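Local coordinates for TRAP-type transporter, periplasmic component (PDB 4P8B), which binds (S)-2-acetolactate and probably delivers it, as the periplasmic solute-binding component, to a TRAP-type transporter, at residues L331-K334 / A335-A338; P70-S73 / L74-G77; E185-N188 / A189-A192; A53-V56 / K57-N61; K273-I276 / A277-K281. All coordinates share one frame; numbering follows the deposited sequence.

The five contacts are local, and none touches another. Interaction 2 lies nearest the bound acetolactate: the side chain of T72 is about 7 Å from the ligand and about 4 Å from that of Q79, a ligand-binding residue. Interactions 3 and 5 are further back, with the side chains of F187 and E275 each about 11 Å from the ligand. Interaction 4 ends helix 44-59 beside helix 258-279, whose last turns form interaction 5; their nearest atoms are about 5 Å apart. Interaction 1, on the C-terminal helix 329-340, is remote from the pocket. Interactions 3 and 4, with centres about 45 Å apart, lie on opposite sides of the chain's centre.

Interaction 1: L331-K334 / A335-A338; sequences LVTK and AEGA
V332 and E336 meet one turn apart on helix 329-340, where the methyl CG1 of V332 lies 3.7 Å from OE2 of E336. V332 has CG1 anti to its backbone N (chi1 176°), which brings this branch beside the carbonyl carbon and toward the following turn. The side chain of E336 is extended beyond CG and crosses that of V332 at a slant, with its own CG packed 3.3 Å from V332 O. This is the close side of the helix. V332 is buried against Y320, K324 and I327 of helix 317-327, while A335, also buried, sets its CB 3.3 Å from V332 O and touches V131 of helix 130-141.

The other side is looser. T333 and K334 are exposed; OG1 of T333 stays 4.1 Å from OE1 of E336 and bonds instead to T329 O, one turn back. K334 runs out extended toward helix 130-141, where it touches E130 and V131. Backbone bonds join successive turns, among them E336 N to V332 O at 2.9 Å and A338 N to K334 O, also 2.9 Å.

OE2 of E336 accepts a hydrogen bond from Y320 OH and forms a salt bridge with K324 NZ. The carboxylate thus combines an apolar flank on V332 with polar partners on helix 317-327, and the nearby lysine would probably stabilise its negative charge.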
loop_
_atom_site.group_PDB
_atom_site.type_symbol
_atom_site.label_atom_id
_atom_site.label_comp_id
_atom_site.label_asym_id
_atom_site.label_seq_id
_atom_site.Cartn_x
_atom_site.Cartn_y
_atom_site.Cartn_z
ATOM N N LEU A 331 17.450 -3.226 -10.291
ATOM C CA LEU A 331 15.995 -3.266 -10.343
ATOM C C LEU A 331 15.446 -1.852 -10.272
ATOM O O LEU A 331 14.520 -1.513 -10.993
ATOM C CB LEU A 331 15.430 -4.115 -9.201
ATOM C CG LEU A 331 13.907 -4.262 -9.130
ATOM C CD1 LEU A 331 13.394 -4.972 -10.369
ATOM C CD2 LEU A 331 13.498 -5.001 -7.859
ATOM N N VAL A 332 16.047 -1.027 -9.434
ATOM C CA VAL A 332 15.597 0.358 -9.313
ATOM C C VAL A 332 15.871 1.111 -10.602
ATOM O O VAL A 332 15.050 1.910 -11.065
ATOM C CB VAL A 332 16.256 1.032 -8.104
ATOM C CG1 VAL A 332 15.861 2.515 -8.056
ATOM C CG2 VAL A 332 15.826 0.332 -6.812
ATOM N N THR A 333 17.003 0.813 -11.225
ATOM C CA THR A 333 17.332 1.460 -12.465
ATOM C C THR A 333 16.335 1.069 -13.565
ATOM O O THR A 333 15.900 1.909 -14.355
ATOM C CB THR A 333 18.742 1.103 -12.858
ATOM O OG1 THR A 333 19.657 1.646 -11.897
ATOM C CG2 THR A 333 19.065 1.654 -14.221
ATOM N N LYS A 334 15.940 -0.205 -13.601
ATOM C CA LYS A 334 14.894 -0.630 -14.532
ATOM C C LYS A 334 13.586 0.133 -14.287
ATOM O O LYS A 334 12.893 0.506 -15.238
ATOM C CB LYS A 334 14.658 -2.142 -14.423
ATOM C CG LYS A 334 15.765 -2.953 -15.059
ATOM C CD LYS A 334 15.659 -4.419 -14.713
ATOM C CE LYS A 334 16.814 -5.209 -15.333
ATOM N NZ LYS A 334 16.696 -6.672 -15.030
ATOM N N ALA A 335 13.254 0.378 -13.019
ATOM C CA ALA A 335 12.047 1.130 -12.676
ATOM C C ALA A 335 12.158 2.565 -13.181
ATOM O O ALA A 335 11.213 3.097 -13.786
ATOM C CB ALA A 335 11.824 1.100 -11.184
ATOM N N GLU A 336 13.304 3.190 -12.938
ATOM C CA GLU A 336 13.540 4.563 -13.399
ATOM C C GLU A 336 13.336 4.663 -14.895
ATOM O O GLU A 336 12.734 5.606 -15.400
ATOM C CB GLU A 336 14.938 5.033 -12.998
ATOM C CG GLU A 336 15.127 5.193 -11.495
ATOM C CD GLU A 336 16.575 5.306 -11.061
ATOM O OE1 GLU A 336 17.483 5.125 -11.907
ATOM O OE2 GLU A 336 16.828 5.585 -9.871
ATOM N N GLY A 337 13.870 3.692 -15.625
ATOM C CA GLY A 337 13.738 3.702 -17.070
ATOM C C GLY A 337 12.330 3.475 -17.574
ATOM O O GLY A 337 11.887 4.123 -18.513
ATOM N N ALA A 338 11.627 2.541 -16.954
ATOM C CA ALA A 338 10.234 2.290 -17.314
ATOM C C ALA A 338 9.374 3.531 -17.106
ATOM O O ALA A 338 8.502 3.847 -17.923
ATOM C CB ALA A 338 9.690 1.125 -16.496
#

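Interaction 2: P70-S73 / L74-G77; sequences PGTS and LVAG
T72 and V75 turn their methyl groups together, CG2 of T72 lying 3.9 Å from CG2 of V75, and their side chains meet at an angle rather than end on. In V75 this methyl stands between the backbone N and the carbonyl carbon, since CG1 is beside the N (chi1 -72°); from there CG2 also packs 3.5 Å from T72 O. The side chain of T72 is close to eclipsed, with chi1 at 8°, and its CB rests 4.0 Å from V75 CG2. Both residues are buried: T72 also touches V38, Q79 and E82, and V75 reaches R81 and A85.

At the backbone, T72 O accepts from two amides. V75 N at 3.0 Å and G77 N at 2.9 Å approach from opposite faces of the carbonyl plane, each about 50° out of it. A further bond, A76 N to S73 O at 2.9 Å, comes in steeply over the plane of its acceptor. A76 and G77 both have positive phi and bring the chain back to G71, whose O is 3.6 Å from G77 CA. L74 packs on I91 and K34.

The paired bonds G77 N to T72 O and A76 N to S73 O, with positive phi at A76, give a Schellman-type closure of the short 3-10 turn S73-L74, in the loop between strand 66-69 and helix 82-88, beside Q79 of the acetolactate pocket.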
loop_
_atom_site.group_PDB
_atom_site.type_symbol
_atom_site.label_atom_id
_atom_site.label_comp_id
_atom_site.label_asym_id
_atom_site.label_seq_id
_atom_site.Cartn_x
_atom_site.Cartn_y
_atom_site.Cartn_z
ATOM N N PRO A 70 -10.275 -9.446 8.278
ATOM C CA PRO A 70 -9.782 -8.067 8.262
ATOM C C PRO A 70 -9.118 -7.673 9.575
ATOM O O PRO A 70 -9.220 -8.366 10.594
ATOM C CB PRO A 70 -11.044 -7.255 7.997
ATOM C CG PRO A 70 -12.152 -8.081 8.583
ATOM C CD PRO A 70 -11.746 -9.515 8.351
ATOM N N GLY A 71 -8.476 -6.526 9.558
ATOM C CA GLY A 71 -7.717 -6.065 10.694
ATOM C C GLY A 71 -6.427 -6.812 10.947
ATOM O O GLY A 71 -5.796 -6.638 11.980
ATOM N N THR A 72 -6.035 -7.678 10.014
ATOM C CA THR A 72 -4.864 -8.534 10.194
ATOM C C THR A 72 -4.953 -9.333 11.495
ATOM O O THR A 72 -3.963 -9.620 12.145
ATOM C CB THR A 72 -3.488 -7.768 10.074
ATOM O OG1 THR A 72 -3.672 -6.358 9.989
ATOM C CG2 THR A 72 -2.780 -8.169 8.823
ATOM N N SER A 73 -6.157 -9.771 11.830
ATOM C CA SER A 73 -6.361 -10.516 13.071
ATOM C C SER A 73 -5.582 -11.827 13.113
ATOM O O SER A 73 -5.235 -12.291 14.198
ATOM C CB SER A 73 -7.841 -10.826 13.308
ATOM O OG SER A 73 -8.311 -11.771 12.361
ATOM N N LEU A 74 -5.285 -12.417 11.956
ATOM C CA LEU A 74 -4.573 -13.682 11.957
ATOM C C LEU A 74 -3.150 -13.551 12.495
ATOM O O LEU A 74 -2.541 -14.558 12.871
ATOM C CB LEU A 74 -4.583 -14.294 10.553
ATOM C CG LEU A 74 -5.963 -14.801 10.123
ATOM C CD1 LEU A 74 -6.030 -15.127 8.634
ATOM C CD2 LEU A 74 -6.336 -16.022 10.919
ATOM N N VAL A 75 -2.610 -12.330 12.494
ATOM C CA VAL A 75 -1.338 -12.034 13.167
ATOM C C VAL A 75 -1.521 -11.001 14.301
ATOM O O VAL A 75 -0.632 -10.208 14.592
ATOM C CB VAL A 75 -0.226 -11.569 12.169
ATOM C CG1 VAL A 75 0.231 -12.753 11.343
ATOM C CG2 VAL A 75 -0.721 -10.446 11.268
ATOM N N ALA A 76 -2.692 -11.004 14.939
ATOM C CA ALA A 76 -2.971 -10.128 16.084
ATOM C C ALA A 76 -2.700 -8.657 15.774
ATOM O O ALA A 76 -2.223 -7.897 16.621
ATOM C CB ALA A 76 -2.181 -10.602 17.305
ATOM N N GLY A 77 -3.032 -8.263 14.552
ATOM C CA GLY A 77 -2.878 -6.888 14.099
ATOM C C GLY A 77 -1.484 -6.482 13.662
ATOM O O GLY A 77 -1.292 -5.356 13.212
#

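Interaction 3: E185-N188 / A189-A192; sequences ETFN and ALGA
A Schellman motif closes helix 181-189, with L190 and A192 each packing on F187. F187 O receives A192 N at 3.0 Å, and N188 O receives G191 N, also at 3.0 Å, the latter from well above the carbonyl plane. G191 makes this reversal with a positive phi of 83°. L190 N is held less firmly, by weak bonds to T186 O and F187 O. One water donates to both N188 O and A192 O, bridging the last turn and the outgoing chain.

The apolar part lies on the buried side. CB of A192 sits at the edge of the F187 ring, near its plane, and is 4.2 Å from F187 CB. From another direction L190 brings CD1 to 4.4 Å from CD1 of F187, oblique to the ring. With its CG beside the backbone N (chi1 -63°), L190 also folds back over the helix end, CG resting 3.5 Å from T186 O.

The F187 side chain touches L175 and V177 of strand 174-177 and P194 of strand 193-196. T186 and A189 lean on V319 of helix 317-327, where E185 OE1 forms a salt bridge with K322 NZ and a hydrogen bond with W323 NE1.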
loop_
_atom_site.group_PDB
_atom_site.type_symbol
_atom_site.label_atom_id
_atom_site.label_comp_id
_atom_site.label_asym_id
_atom_site.label_seq_id
_atom_site.Cartn_x
_atom_site.Cartn_y
_atom_site.Cartn_z
ATOM N N GLU A 185 13.548 6.616 7.995
ATOM C CA GLU A 185 14.641 7.373 7.394
ATOM C C GLU A 185 14.139 8.515 6.512
ATOM O O GLU A 185 14.703 9.620 6.544
ATOM C CB GLU A 185 15.567 6.437 6.612
ATOM C CG GLU A 185 16.319 5.500 7.539
ATOM C CD GLU A 185 17.304 4.609 6.814
ATOM O OE1 GLU A 185 17.856 5.036 5.779
ATOM O OE2 GLU A 185 17.536 3.474 7.281
ATOM N N THR A 186 13.085 8.282 5.738
ATOM C CA THR A 186 12.538 9.339 4.896
ATOM C C THR A 186 12.073 10.510 5.743
ATOM O O THR A 186 12.385 11.667 5.452
ATOM C CB THR A 186 11.387 8.816 4.049
ATOM O OG1 THR A 186 11.926 7.874 3.113
ATOM C CG2 THR A 186 10.673 9.937 3.304
ATOM N N PHE A 187 11.301 10.229 6.786
ATOM C CA PHE A 187 10.784 11.320 7.610
ATOM C C PHE A 187 11.858 11.960 8.488
ATOM O O PHE A 187 11.796 13.171 8.752
ATOM C CB PHE A 187 9.545 10.867 8.385
ATOM C CG PHE A 187 8.310 10.855 7.533
ATOM C CD1 PHE A 187 7.616 12.025 7.298
ATOM C CD2 PHE A 187 7.865 9.686 6.931
ATOM C CE1 PHE A 187 6.514 12.049 6.471
ATOM C CE2 PHE A 187 6.760 9.705 6.113
ATOM C CZ PHE A 187 6.084 10.875 5.892
ATOM N N ASN A 188 12.862 11.200 8.913
ATOM C CA ASN A 188 14.016 11.795 9.597
ATOM C C ASN A 188 14.717 12.818 8.694
ATOM O O ASN A 188 15.144 13.866 9.162
ATOM C CB ASN A 188 15.052 10.742 10.021
ATOM C CG ASN A 188 14.602 9.886 11.177
ATOM O OD1 ASN A 188 13.629 10.183 11.852
ATOM N ND2 ASN A 188 15.339 8.815 11.426
ATOM N N ALA A 189 14.854 12.504 7.410
ATOM C CA ALA A 189 15.514 13.417 6.469
ATOM C C ALA A 189 14.740 14.713 6.316
ATOM O O ALA A 189 15.312 15.735 5.947
ATOM C CB ALA A 189 15.669 12.746 5.113
ATOM N N LEU A 190 13.438 14.660 6.569
ATOM C CA LEU A 190 12.560 15.823 6.482
ATOM C C LEU A 190 12.439 16.555 7.821
ATOM O O LEU A 190 11.661 17.500 7.941
ATOM C CB LEU A 190 11.178 15.408 5.969
ATOM C CG LEU A 190 11.198 14.828 4.557
ATOM C CD1 LEU A 190 9.872 14.203 4.174
ATOM C CD2 LEU A 190 11.580 15.914 3.587
ATOM N N GLY A 191 13.197 16.117 8.828
ATOM C CA GLY A 191 13.213 16.788 10.120
ATOM C C GLY A 191 12.084 16.418 11.065
ATOM O O GLY A 191 11.946 17.016 12.140
ATOM N N ALA A 192 11.283 15.431 10.676
ATOM C CA ALA A 192 10.172 14.992 11.499
ATOM C C ALA A 192 10.600 13.983 12.559
ATOM O O ALA A 192 11.755 13.550 12.608
ATOM C CB ALA A 192 9.063 14.435 10.612
HETATM O O HOH W 1 14.507 14.503 12.081
#

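Interaction 4: A53-V56 / K57-N61; sequences ADLV and KQRTN
L55 and R59 make the main van der Waals contact, methyls over a guanidinium, with the two side chains lying side by side and pointing the same way. Both methyls of L55 sit over one face of the R59 group; CD2 is 3.7 Å from NH2, while CD1 is 4.0 Å from the same atom. R59 is extended from CG to NE, and because its CG stands beside the backbone N (chi1 -64°), the start of the chain passes close over L55 O, with CG 3.2 Å away. A second, looser side-chain contact is V56 with T60: V56 CG1 and T60 CG2 are 4.2 Å apart, the side chains slanting across one another.

Among the hydrogen bonds, Q58 N to D54 O (3.0 Å) and R59 N to L55 O (2.9 Å) continue the helical pattern. V56 O accepts two bonds from one residue: T60 N and T60 OG1 come from opposite faces of the carbonyl plane, OG1 donating at 2.8 Å. The hydroxyl reaches it by standing between its own backbone N and carbonyl carbon (chi1 63°), and it also bonds to I64 N. The helix stops here in a Schellman motif: N61 takes positive phi, with G62 N turning back to K57 O. This is the end of helix 44-59 in the beta-alpha-beta unit that runs from strand 33-36 to strand 66-69.

Electrostatic contact comes from R59 NH1, which forms a salt bridge with D270 of helix 258-279. L55 and V56 touch A267 of the same helix, and A53 and V56 touch I66 of strand 66-69.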
loop_
_atom_site.group_PDB
_atom_site.type_symbol
_atom_site.label_atom_id
_atom_site.label_comp_id
_atom_site.label_asym_id
_atom_site.label_seq_id
_atom_site.Cartn_x
_atom_site.Cartn_y
_atom_site.Cartn_z
ATOM N N ALA A 53 -12.803 -13.355 -3.219
ATOM C CA ALA A 53 -13.403 -14.490 -2.523
ATOM C C ALA A 53 -14.714 -14.901 -3.172
ATOM O O ALA A 53 -14.953 -16.102 -3.383
ATOM C CB ALA A 53 -13.609 -14.131 -1.064
ATOM N N ASP A 54 -15.557 -13.930 -3.511
ATOM C CA ASP A 54 -16.863 -14.210 -4.113
ATOM C C ASP A 54 -16.677 -14.854 -5.480
ATOM O O ASP A 54 -17.375 -15.817 -5.822
ATOM C CB ASP A 54 -17.728 -12.947 -4.251
ATOM C CG ASP A 54 -18.150 -12.352 -2.915
ATOM O OD1 ASP A 54 -17.984 -13.018 -1.876
ATOM O OD2 ASP A 54 -18.668 -11.213 -2.912
ATOM N N LEU A 55 -15.734 -14.365 -6.278
ATOM C CA LEU A 55 -15.559 -14.930 -7.610
ATOM C C LEU A 55 -15.024 -16.353 -7.533
ATOM O O LEU A 55 -15.415 -17.213 -8.324
ATOM C CB LEU A 55 -14.607 -14.075 -8.437
ATOM C CG LEU A 55 -15.121 -12.713 -8.900
ATOM C CD1 LEU A 55 -14.020 -11.971 -9.663
ATOM C CD2 LEU A 55 -16.366 -12.832 -9.775
ATOM N N VAL A 56 -14.120 -16.616 -6.598
ATOM C CA VAL A 56 -13.565 -17.958 -6.450
ATOM C C VAL A 56 -14.644 -18.949 -6.065
ATOM O O VAL A 56 -14.729 -20.046 -6.635
ATOM C CB VAL A 56 -12.445 -18.001 -5.405
ATOM C CG1 VAL A 56 -12.131 -19.442 -5.028
ATOM C CG2 VAL A 56 -11.204 -17.269 -5.927
ATOM N N LYS A 57 -15.484 -18.569 -5.117
ATOM C CA LYS A 57 -16.557 -19.444 -4.684
ATOM C C LYS A 57 -17.464 -19.732 -5.861
ATOM O O LYS A 57 -17.756 -20.898 -6.150
ATOM C CB LYS A 57 -17.334 -18.791 -3.550
ATOM C CG LYS A 57 -18.285 -19.763 -2.867
ATOM C CD LYS A 57 -18.769 -19.193 -1.552
ATOM C CE LYS A 57 -20.088 -18.475 -1.731
ATOM N NZ LYS A 57 -21.213 -19.446 -1.653
ATOM N N GLN A 58 -17.918 -18.685 -6.533
ATOM C CA GLN A 58 -18.812 -18.803 -7.675
ATOM C C GLN A 58 -18.248 -19.724 -8.749
ATOM O O GLN A 58 -18.944 -20.618 -9.224
ATOM C CB GLN A 58 -19.078 -17.416 -8.264
ATOM C CG GLN A 58 -20.021 -17.409 -9.460
ATOM C CD GLN A 58 -20.488 -16.009 -9.833
ATOM O OE1 GLN A 58 -20.055 -15.016 -9.244
ATOM N NE2 GLN A 58 -21.375 -15.926 -10.822
ATOM N N ARG A 59 -16.983 -19.531 -9.107
ATOM C CA ARG A 59 -16.382 -20.198 -10.266
ATOM C C ARG A 59 -15.822 -21.581 -9.947
ATOM O O ARG A 59 -15.441 -22.336 -10.861
ATOM C CB ARG A 59 -15.287 -19.294 -10.854
ATOM C CG ARG A 59 -15.834 -17.983 -11.405
ATOM C CD ARG A 59 -14.714 -17.058 -11.862
ATOM N NE ARG A 59 -15.219 -15.767 -12.334
ATOM C CZ ARG A 59 -14.453 -14.738 -12.715
ATOM N NH1 ARG A 59 -13.127 -14.828 -12.697
ATOM N NH2 ARG A 59 -15.022 -13.621 -13.131
ATOM N N THR A 60 -15.775 -21.931 -8.667
ATOM C CA THR A 60 -15.436 -23.298 -8.270
ATOM C C THR A 60 -16.660 -24.090 -7.832
ATOM O O THR A 60 -16.525 -25.126 -7.186
ATOM C CB THR A 60 -14.413 -23.349 -7.127
ATOM O OG1 THR A 60 -14.963 -22.737 -5.943
ATOM C CG2 THR A 60 -13.129 -22.648 -7.549
ATOM N N ASN A 61 -17.840 -23.577 -8.152
ATOM C CA ASN A 61 -19.074 -24.278 -7.812
ATOM C C ASN A 61 -19.233 -24.427 -6.303
ATOM O O ASN A 61 -19.938 -25.317 -5.830
ATOM C CB ASN A 61 -19.109 -25.666 -8.483
ATOM C CG ASN A 61 -19.226 -25.589 -10.003
ATOM O OD1 ASN A 61 -19.911 -24.718 -10.539
ATOM N ND2 ASN A 61 -18.589 -26.542 -10.708
#

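Interaction 5: K273-I276 / A277-K281; sequences KQEI and ALARK
I276 lays its CG2 methyl over one face of the R280 guanidinium, 3.5 Å from NE and toward the rim of the flat group. The branch is placed by the first torsion of I276: at chi1 -64° CG1 lies beside the backbone N, leaving CG2 anti to that nitrogen and turned toward the next turn of the helix. R280 answers with CG beside its own backbone N (chi1 -68°) and a chain extended from CG to NE, so the two side chains run alongside each other in the same direction. Nearer its root, R280 passes over the carbonyl of I276, CG lying 3.4 Å from I276 O. The outer end of the arginine is held elsewhere: NH2 makes salt bridges with E151 and D124, which would help fix the rotation of the guanidinium over the methyl.

E275 is folded differently. Its CG is anti to the backbone N, but the chain bends at chi2 (-86°) and brings OE2 to 3.9 Å from the CB of A279; OE1 accepts a hydrogen bond from E151 N. L278, with CG beside its backbone N, rests that atom 3.5 Å from Q274 O.

The backbone bonds run regularly from L278 N to Q274 O and from A279 N to E275 O (2.9 Å), and R280 N to I276 O is weak. These last turns of the long helix 258-279 join strand 144-154, which carries N152 of the acetolactate pocket, to the start of helix 44-59 at P44 in this family 7 solute-binding protein.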
loop_
_atom_site.group_PDB
_atom_site.type_symbol
_atom_site.label_atom_id
_atom_site.label_comp_id
_atom_site.label_asym_id
_atom_site.label_seq_id
_atom_site.Cartn_x
_atom_site.Cartn_y
_atom_site.Cartn_z
ATOM N N LYS A 273 -8.242 -5.726 -11.042
ATOM C CA LYS A 273 -8.625 -4.654 -11.955
ATOM C C LYS A 273 -9.775 -3.849 -11.383
ATOM O O LYS A 273 -9.752 -2.613 -11.433
ATOM C CB LYS A 273 -9.013 -5.185 -13.337
ATOM C CG LYS A 273 -7.849 -5.576 -14.218
ATOM C CD LYS A 273 -8.310 -5.925 -15.627
ATOM C CE LYS A 273 -9.122 -7.208 -15.646
ATOM N NZ LYS A 273 -9.105 -7.835 -16.997
ATOM N N GLN A 274 -10.787 -4.532 -10.865
ATOM C CA GLN A 274 -11.903 -3.834 -10.229
ATOM C C GLN A 274 -11.422 -3.006 -9.057
ATOM O O GLN A 274 -11.846 -1.854 -8.866
ATOM C CB GLN A 274 -12.957 -4.831 -9.762
ATOM C CG GLN A 274 -13.747 -5.447 -10.899
ATOM C CD GLN A 274 -14.871 -6.318 -10.404
ATOM O OE1 GLN A 274 -15.625 -5.921 -9.515
ATOM N NE2 GLN A 274 -14.963 -7.528 -10.938
ATOM N N GLU A 275 -10.513 -3.562 -8.261
ATOM C CA GLU A 275 -10.073 -2.874 -7.052
ATOM C C GLU A 275 -9.245 -1.632 -7.348
ATOM O O GLU A 275 -9.349 -0.650 -6.635
ATOM C CB GLU A 275 -9.316 -3.824 -6.115
ATOM C CG GLU A 275 -9.076 -3.222 -4.744
ATOM C CD GLU A 275 -7.824 -2.389 -4.702
ATOM O OE1 GLU A 275 -6.936 -2.556 -5.556
ATOM O OE2 GLU A 275 -7.714 -1.521 -3.785
ATOM N N ILE A 276 -8.419 -1.670 -8.385
ATOM C CA ILE A 276 -7.690 -0.482 -8.771
ATOM C C ILE A 276 -8.633 0.641 -9.200
ATOM O O ILE A 276 -8.430 1.802 -8.834
ATOM C CB ILE A 276 -6.639 -0.785 -9.848
ATOM C CG1 ILE A 276 -5.583 -1.729 -9.262
ATOM C CG2 ILE A 276 -6.005 0.511 -10.333
ATOM C CD1 ILE A 276 -4.467 -2.117 -10.226
ATOM N N ALA A 277 -9.677 0.309 -9.957
ATOM C CA ALA A 277 -10.688 1.303 -10.303
ATOM C C ALA A 277 -11.319 1.918 -9.068
ATOM O O ALA A 277 -11.518 3.142 -9.026
ATOM C CB ALA A 277 -11.751 0.710 -11.209
ATOM N N LEU A 278 -11.632 1.106 -8.064
ATOM C CA LEU A 278 -12.172 1.629 -6.813
ATOM C C LEU A 278 -11.160 2.543 -6.126
ATOM O O LEU A 278 -11.520 3.609 -5.603
ATOM C CB LEU A 278 -12.571 0.506 -5.855
ATOM C CG LEU A 278 -13.738 -0.393 -6.253
ATOM C CD1 LEU A 278 -13.865 -1.573 -5.291
ATOM C CD2 LEU A 278 -15.044 0.379 -6.290
ATOM N N ALA A 279 -9.891 2.164 -6.124
ATOM C CA ALA A 279 -8.856 2.899 -5.426
ATOM C C ALA A 279 -8.520 4.202 -6.119
ATOM O O ALA A 279 -7.960 5.088 -5.483
ATOM C CB ALA A 279 -7.580 2.036 -5.293
ATOM N N ARG A 280 -8.899 4.338 -7.385
ATOM C CA ARG A 280 -8.559 5.558 -8.130
ATOM C C ARG A 280 -9.754 6.477 -8.335
ATOM O O ARG A 280 -9.635 7.486 -9.030
ATOM C CB ARG A 280 -7.927 5.207 -9.475
ATOM C CG ARG A 280 -6.564 4.583 -9.314
ATOM C CD ARG A 280 -5.877 4.383 -10.634
ATOM N NE ARG A 280 -4.588 3.734 -10.421
ATOM C CZ ARG A 280 -3.773 3.313 -11.378
ATOM N NH1 ARG A 280 -4.067 3.499 -12.656
ATOM N NH2 ARG A 280 -2.640 2.725 -11.039
ATOM N N LYS A 281 -10.893 6.132 -7.743
ATOM C CA LYS A 281 -12.110 6.912 -7.949
ATOM C C LYS A 281 -11.884 8.382 -7.553
ATOM O O LYS A 281 -11.449 8.678 -6.446
ATOM C CB LYS A 281 -13.267 6.308 -7.150
ATOM C CG LYS A 281 -14.589 7.023 -7.356
ATOM C CD LYS A 281 -15.699 6.417 -6.503
ATOM C CE LYS A 281 -17.053 6.934 -6.937
ATOM N NZ LYS A 281 -16.997 8.393 -7.197
#